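Local coordinates for protein myosin-2 (Saccharomyces cerevisiae, PDB 6IXO) that carries organelles and other cargo along polarized actin cables, binding their receptor proteins through the globular tail domain to which this chain belongs, at residues E29-G34 with V51-R56; S47-V52 with Q391-I396. All coordinates share one frame; numbering follows the deposited sequence.

Contact 1: residues E29-G34 with V51-R56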
loop_
_atom_site.group_PDB
_atom_site.type_symbol
_atom_site.label_atom_id
_atom_site.label_comp_id
_atom_site.label_asym_id
_atom_site.label_seq_id
_atom_site.Cartn_x
_atom_site.Cartn_y
_atom_site.Cartn_z
ATOM N N GLU A 29 -7.481 -11.377 -21.353
ATOM C CA GLU A 29 -8.032 -12.522 -20.641
ATOM C C GLU A 29 -6.936 -13.478 -20.156
ATOM O O GLU A 29 -7.041 -14.016 -19.081
ATOM C CB GLU A 29 -9.048 -13.273 -21.523
ATOM C CG GLU A 29 -10.195 -12.396 -22.046
ATOM C CD GLU A 29 -11.027 -11.743 -20.922
ATOM O OE1 GLU A 29 -11.474 -12.462 -19.994
ATOM O OE2 GLU A 29 -11.231 -10.508 -20.974
ATOM N N GLY A 30 -5.887 -13.697 -20.948
ATOM C CA GLY A 30 -4.857 -14.660 -20.589
ATOM C C GLY A 30 -3.745 -14.074 -19.721
ATOM O O GLY A 30 -3.405 -14.603 -18.671
ATOM N N LEU A 31 -3.153 -12.977 -20.168
ATOM C CA LEU A 31 -1.982 -12.453 -19.480
ATOM C C LEU A 31 -2.384 -11.631 -18.263
ATOM O O LEU A 31 -1.823 -11.773 -17.168
ATOM C CB LEU A 31 -1.150 -11.586 -20.431
ATOM C CG LEU A 31 0.115 -10.994 -19.798
ATOM C CD1 LEU A 31 1.101 -12.081 -19.457
ATOM C CD2 LEU A 31 0.733 -9.967 -20.730
ATOM N N LEU A 32 -3.342 -10.739 -18.455
ATOM C CA LEU A 32 -3.642 -9.810 -17.379
ATOM C C LEU A 32 -4.617 -10.437 -16.350
ATOM O O LEU A 32 -4.265 -10.577 -15.183
ATOM C CB LEU A 32 -4.205 -8.510 -17.931
ATOM C CG LEU A 32 -3.273 -7.800 -18.923
ATOM C CD1 LEU A 32 -3.992 -6.565 -19.431
ATOM C CD2 LEU A 32 -1.924 -7.425 -18.290
ATOM N N LYS A 33 -5.824 -10.807 -16.760
ATOM C CA LYS A 33 -6.770 -11.374 -15.774
ATOM C C LYS A 33 -6.247 -12.707 -15.262
ATOM O O LYS A 33 -6.581 -13.133 -14.165
ATOM C CB LYS A 33 -8.172 -11.564 -16.369
ATOM C CG LYS A 33 -8.854 -10.262 -16.748
ATOM C CD LYS A 33 -10.290 -10.529 -17.183
ATOM C CE LYS A 33 -10.897 -9.300 -17.855
ATOM N NZ LYS A 33 -12.321 -9.522 -18.232
ATOM N N GLY A 34 -5.383 -13.354 -16.046
ATOM C CA GLY A 34 -4.885 -14.673 -15.693
ATOM C C GLY A 34 -3.541 -14.651 -14.972
ATOM O O GLY A 34 -2.879 -15.684 -14.869
ATOM N N VAL A 51 8.750 -11.273 -11.662
ATOM C CA VAL A 51 7.820 -10.363 -11.042
ATOM C C VAL A 51 7.114 -9.513 -12.096
ATOM O O VAL A 51 5.905 -9.352 -12.067
ATOM C CB VAL A 51 8.522 -9.440 -10.024
ATOM C CG1 VAL A 51 7.525 -8.447 -9.442
ATOM C CG2 VAL A 51 9.166 -10.283 -8.911
ATOM N N VAL A 52 7.870 -8.972 -13.045
ATOM C CA VAL A 52 7.228 -8.061 -13.976
ATOM C C VAL A 52 7.044 -8.705 -15.359
ATOM O O VAL A 52 7.142 -8.016 -16.364
ATOM C CB VAL A 52 8.024 -6.722 -14.068
ATOM C CG1 VAL A 52 7.927 -5.956 -12.669
ATOM C CG2 VAL A 52 9.475 -6.949 -14.482
ATOM N N TYR A 53 6.747 -10.009 -15.411
ATOM C CA TYR A 53 6.647 -10.668 -16.726
ATOM C C TYR A 53 5.480 -10.076 -17.569
ATOM O O TYR A 53 5.628 -9.943 -18.803
ATOM C CB TYR A 53 6.531 -12.212 -16.586
ATOM C CG TYR A 53 5.214 -12.695 -16.027
ATOM C CD1 TYR A 53 4.122 -12.920 -16.871
ATOM C CD2 TYR A 53 5.044 -12.919 -14.643
ATOM C CE1 TYR A 53 2.905 -13.340 -16.371
ATOM C CE2 TYR A 53 3.823 -13.352 -14.137
ATOM C CZ TYR A 53 2.753 -13.554 -15.000
ATOM O OH TYR A 53 1.513 -13.969 -14.513
ATOM N N PRO A 54 4.354 -9.661 -16.952
ATOM C CA PRO A 54 3.324 -9.057 -17.808
ATOM C C PRO A 54 3.766 -7.741 -18.401
ATOM O O PRO A 54 3.581 -7.547 -19.608
ATOM C CB PRO A 54 2.137 -8.833 -16.843
ATOM C CG PRO A 54 2.359 -9.834 -15.777
ATOM C CD PRO A 54 3.831 -9.795 -15.552
ATOM N N ALA A 55 4.356 -6.867 -17.592
ATOM C CA ALA A 55 4.842 -5.607 -18.150
ATOM C C ALA A 55 5.859 -5.829 -19.287
ATOM O O ALA A 55 5.774 -5.146 -20.299
ATOM C CB ALA A 55 5.480 -4.750 -17.083
ATOM N N ARG A 56 6.796 -6.769 -19.123
ATOM C CA ARG A 56 7.843 -6.934 -20.139
ATOM C C ARG A 56 7.206 -7.425 -21.416
ATOM O O ARG A 56 7.568 -6.996 -22.511
ATOM C CB ARG A 56 8.945 -7.919 -19.678
ATOM C CG ARG A 56 9.663 -7.527 -18.394
ATOM C CD ARG A 56 10.838 -6.622 -18.645
ATOM N NE ARG A 56 11.495 -6.143 -17.422
ATOM C CZ ARG A 56 12.493 -6.768 -16.794
ATOM N NH1 ARG A 56 13.022 -6.237 -15.687
ATOM N NH2 ARG A 56 12.961 -7.917 -17.257
HETATM O O HOH W 1 -0.783 -14.220 -16.874
#
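With chi1 at -180° Leu31 turns CG away from its own backbone N, and a chi2 of 67° sets one methyl toward Tyr53 and the other toward Pro54, while Tyr53, whose chi1 of 71° sets CG between its backbone N and carbonyl carbon, swings its ring alongside the leucine. Each methyl meets a different residue. Leu31 CD1 reaches the rim of the phenol, 3.8 Å from Tyr53 CE1 and close to the ring plane, so the ring is met at its edge. Leu31 CD2 lies 3.9 Å from Pro54 O, and Leu31 CG packs on Pro54 CB at 4.2 Å. Pro54 CD rests over the rim of one face of the Tyr53 ring.

A water bridges the polar margin. It donates to Leu31 O at 2.7 Å and sits in the plane of the tyrosine ring, 3.3 Å from Tyr53 OH in a weak bond. Tyr53 OH is held more firmly by the backbone N of Glu36. Leu32, next in the chain, packs on Trp104 of helix 97-124. The arrangement is apolar helix-helix packing, here between helices 20-32 and 53-67 of the all-helical cargo-binding tail.

Contact 2: residues S47-V52 with Q391-I396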
loop_
_atom_site.group_PDB
_atom_site.type_symbol
_atom_site.label_atom_id
_atom_site.label_comp_id
_atom_site.label_asym_id
_atom_site.label_seq_id
_atom_site.Cartn_x
_atom_site.Cartn_y
_atom_site.Cartn_z
ATOM N N SER A 47 14.143 -13.330 -9.562
ATOM C CA SER A 47 14.654 -12.374 -10.527
ATOM C C SER A 47 13.553 -11.363 -10.845
ATOM O O SER A 47 12.366 -11.622 -10.613
ATOM C CB SER A 47 15.111 -13.074 -11.801
ATOM O OG SER A 47 13.970 -13.551 -12.485
ATOM N N LYS A 48 13.932 -10.215 -11.395
ATOM C CA LYS A 48 12.941 -9.198 -11.708
ATOM C C LYS A 48 12.005 -9.703 -12.797
ATOM O O LYS A 48 10.834 -9.355 -12.798
ATOM C CB LYS A 48 13.612 -7.883 -12.112
ATOM C CG LYS A 48 14.234 -7.180 -10.912
ATOM C CD LYS A 48 15.031 -5.936 -11.263
ATOM C CE LYS A 48 15.625 -5.324 -9.992
ATOM N NZ LYS A 48 16.412 -4.087 -10.250
ATOM N N ARG A 49 12.506 -10.545 -13.704
ATOM C CA ARG A 49 11.640 -10.985 -14.792
ATOM C C ARG A 49 10.460 -11.860 -14.311
ATOM O O ARG A 49 9.427 -11.887 -14.963
ATOM C CB ARG A 49 12.454 -11.717 -15.877
ATOM C CG ARG A 49 12.744 -13.171 -15.594
ATOM C CD ARG A 49 13.685 -13.720 -16.673
ATOM N NE ARG A 49 13.752 -15.177 -16.675
ATOM C CZ ARG A 49 14.241 -15.897 -17.684
ATOM N NH1 ARG A 49 14.696 -15.298 -18.783
ATOM N NH2 ARG A 49 14.264 -17.221 -17.601
ATOM N N ASP A 50 10.607 -12.551 -13.179
ATOM C CA ASP A 50 9.522 -13.366 -12.608
ATOM C C ASP A 50 8.405 -12.503 -12.014
ATOM O O ASP A 50 7.264 -12.943 -11.872
ATOM C CB ASP A 50 10.060 -14.300 -11.514
ATOM C CG ASP A 50 11.067 -15.319 -12.039
ATOM O OD1 ASP A 50 10.972 -15.703 -13.229
ATOM O OD2 ASP A 50 11.947 -15.735 -11.247
ATOM N N VAL A 51 8.750 -11.273 -11.662
ATOM C CA VAL A 51 7.820 -10.363 -11.042
ATOM C C VAL A 51 7.114 -9.513 -12.096
ATOM O O VAL A 51 5.905 -9.352 -12.067
ATOM C CB VAL A 51 8.522 -9.440 -10.024
ATOM C CG1 VAL A 51 7.525 -8.447 -9.442
ATOM C CG2 VAL A 51 9.166 -10.283 -8.911
ATOM N N VAL A 52 7.870 -8.972 -13.045
ATOM C CA VAL A 52 7.228 -8.061 -13.976
ATOM C C VAL A 52 7.044 -8.705 -15.359
ATOM O O VAL A 52 7.142 -8.016 -16.364
ATOM C CB VAL A 52 8.024 -6.722 -14.068
ATOM C CG1 VAL A 52 7.927 -5.956 -12.669
ATOM C CG2 VAL A 52 9.475 -6.949 -14.482
ATOM N N GLN A 391 17.549 -2.702 -22.090
ATOM C CA GLN A 391 16.763 -3.573 -22.947
ATOM C C GLN A 391 16.980 -5.023 -22.548
ATOM O O GLN A 391 18.094 -5.529 -22.641
ATOM C CB GLN A 391 17.135 -3.342 -24.410
ATOM C CG GLN A 391 16.802 -1.941 -24.916
ATOM C CD GLN A 391 15.474 -1.886 -25.656
ATOM O OE1 GLN A 391 15.358 -2.366 -26.786
ATOM N NE2 GLN A 391 14.464 -1.298 -25.023
ATOM N N VAL A 392 15.921 -5.682 -22.084
ATOM C CA VAL A 392 16.032 -7.074 -21.640
ATOM C C VAL A 392 15.491 -8.060 -22.685
ATOM O O VAL A 392 14.456 -7.806 -23.311
ATOM C CB VAL A 392 15.289 -7.306 -20.297
ATOM C CG1 VAL A 392 15.494 -8.730 -19.801
ATOM C CG2 VAL A 392 15.765 -6.324 -19.244
ATOM N N GLU A 393 16.213 -9.169 -22.864
ATOM C CA GLU A 393 15.785 -10.274 -23.720
ATOM C C GLU A 393 14.275 -10.556 -23.653
ATOM O O GLU A 393 13.652 -10.485 -22.585
ATOM C CB GLU A 393 16.546 -11.554 -23.353
ATOM C CG GLU A 393 16.299 -12.713 -24.327
ATOM C CD GLU A 393 16.581 -14.082 -23.723
ATOM O OE1 GLU A 393 15.664 -14.645 -23.084
ATOM O OE2 GLU A 393 17.713 -14.596 -23.900
ATOM N N ALA A 394 13.706 -10.861 -24.818
ATOM C CA ALA A 394 12.299 -11.212 -24.960
ATOM C C ALA A 394 11.986 -12.515 -24.234
ATOM O O ALA A 394 12.478 -13.575 -24.630
ATOM C CB ALA A 394 11.936 -11.324 -26.442
ATOM N N TYR A 395 11.166 -12.435 -23.183
ATOM C CA TYR A 395 10.827 -13.609 -22.375
ATOM C C TYR A 395 9.350 -13.709 -22.031
ATOM O O TYR A 395 8.728 -12.719 -21.678
ATOM C CB TYR A 395 11.626 -13.603 -21.078
ATOM C CG TYR A 395 11.101 -14.540 -20.001
ATOM C CD1 TYR A 395 11.163 -15.926 -20.152
ATOM C CD2 TYR A 395 10.590 -14.042 -18.815
ATOM C CE1 TYR A 395 10.702 -16.791 -19.146
ATOM C CE2 TYR A 395 10.134 -14.892 -17.813
ATOM C CZ TYR A 395 10.188 -16.265 -17.983
ATOM O OH TYR A 395 9.721 -17.097 -16.977
ATOM N N ILE A 396 8.804 -14.920 -22.115
ATOM C CA ILE A 396 7.419 -15.179 -21.728
ATOM C C ILE A 396 7.329 -16.545 -21.052
ATOM O O ILE A 396 7.731 -17.536 -21.637
ATOM C CB ILE A 396 6.457 -15.089 -22.958
ATOM C CG1 ILE A 396 5.182 -15.880 -22.716
ATOM C CG2 ILE A 396 7.092 -15.627 -24.247
ATOM C CD1 ILE A 396 4.242 -15.781 -23.902
#
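Arg49 and Tyr395 meet through a flat cation-pi stack. The guanidinium lies over the middle of the phenol ring with the two planes only 3° apart, and Arg49 CZ stands 3.9 Å from the ring centroid, 8° off the normal. The positive group thus faces the pi cloud squarely, while its N-H bonds, which lie in its own plane, point outward past the ring.

Apolar contact extends the stack along the arginine chain. Arg49 CD makes a CH-pi contact over the same face, 4.2 Å from the Tyr395 ring centroid, and Arg49 CG approaches Tyr395 CE2 to 3.8 Å. A chi1 of 82° on Arg49, followed by an extended run from CG to NE, lays the methylenes and then the guanidinium across the ring, the two side chains crossing at about a right angle.

Charged groups gather at the margin without pairing closely. Glu393 OE1 lies near the guanidinium plane, 4.5 Å from Arg49 NH1, too long for a salt bridge but near enough for a favourable, probably modest, attraction. Asp50 OD1 is 4.2 Å from Tyr395 OH, its carboxylate steeply inclined to the ring. The other oxygen, Asp50 OD2, receives a weak hydrogen bond from Ser47 OG at 3.2 Å.

Arg49 sits on a short, weakly bonded helical turn, in which Lys48 O accepts from both Val51 N and Val52 N. This contact lies at the surface, where the irregular connection between helices 336-350 and 403-415 runs past helix 48-51. Beneath it, Val51 and Val52 pack on Ala106 of helix 97-124. On the other segment, Ala394 touches Ile60 of helix 53-67 and Val409 of helix 403-415, and Ile396 packs against Ile57 and Val409 of the same two helices.

From the N terminus, the chain runs through helix 20-32 and a connection without regular helix to the short helical turn 48-51 and then helix 53-67; contact 1 closes this short loop by bringing 29-34 against 51-56. Contact 2 starts at 47-52, before contact 1 has closed, and ends far beyond it at 391-396, near the C-terminal end of the modelled chain, so the two loops cross in sequence rather than nest; they share Val51 and Val52. Arg56 touches Lys48, Arg49 and Val392, joining the two sites, whose centres are about 11 Å apart. Together they tie N-terminal helices to the segment leading into helix 403-415.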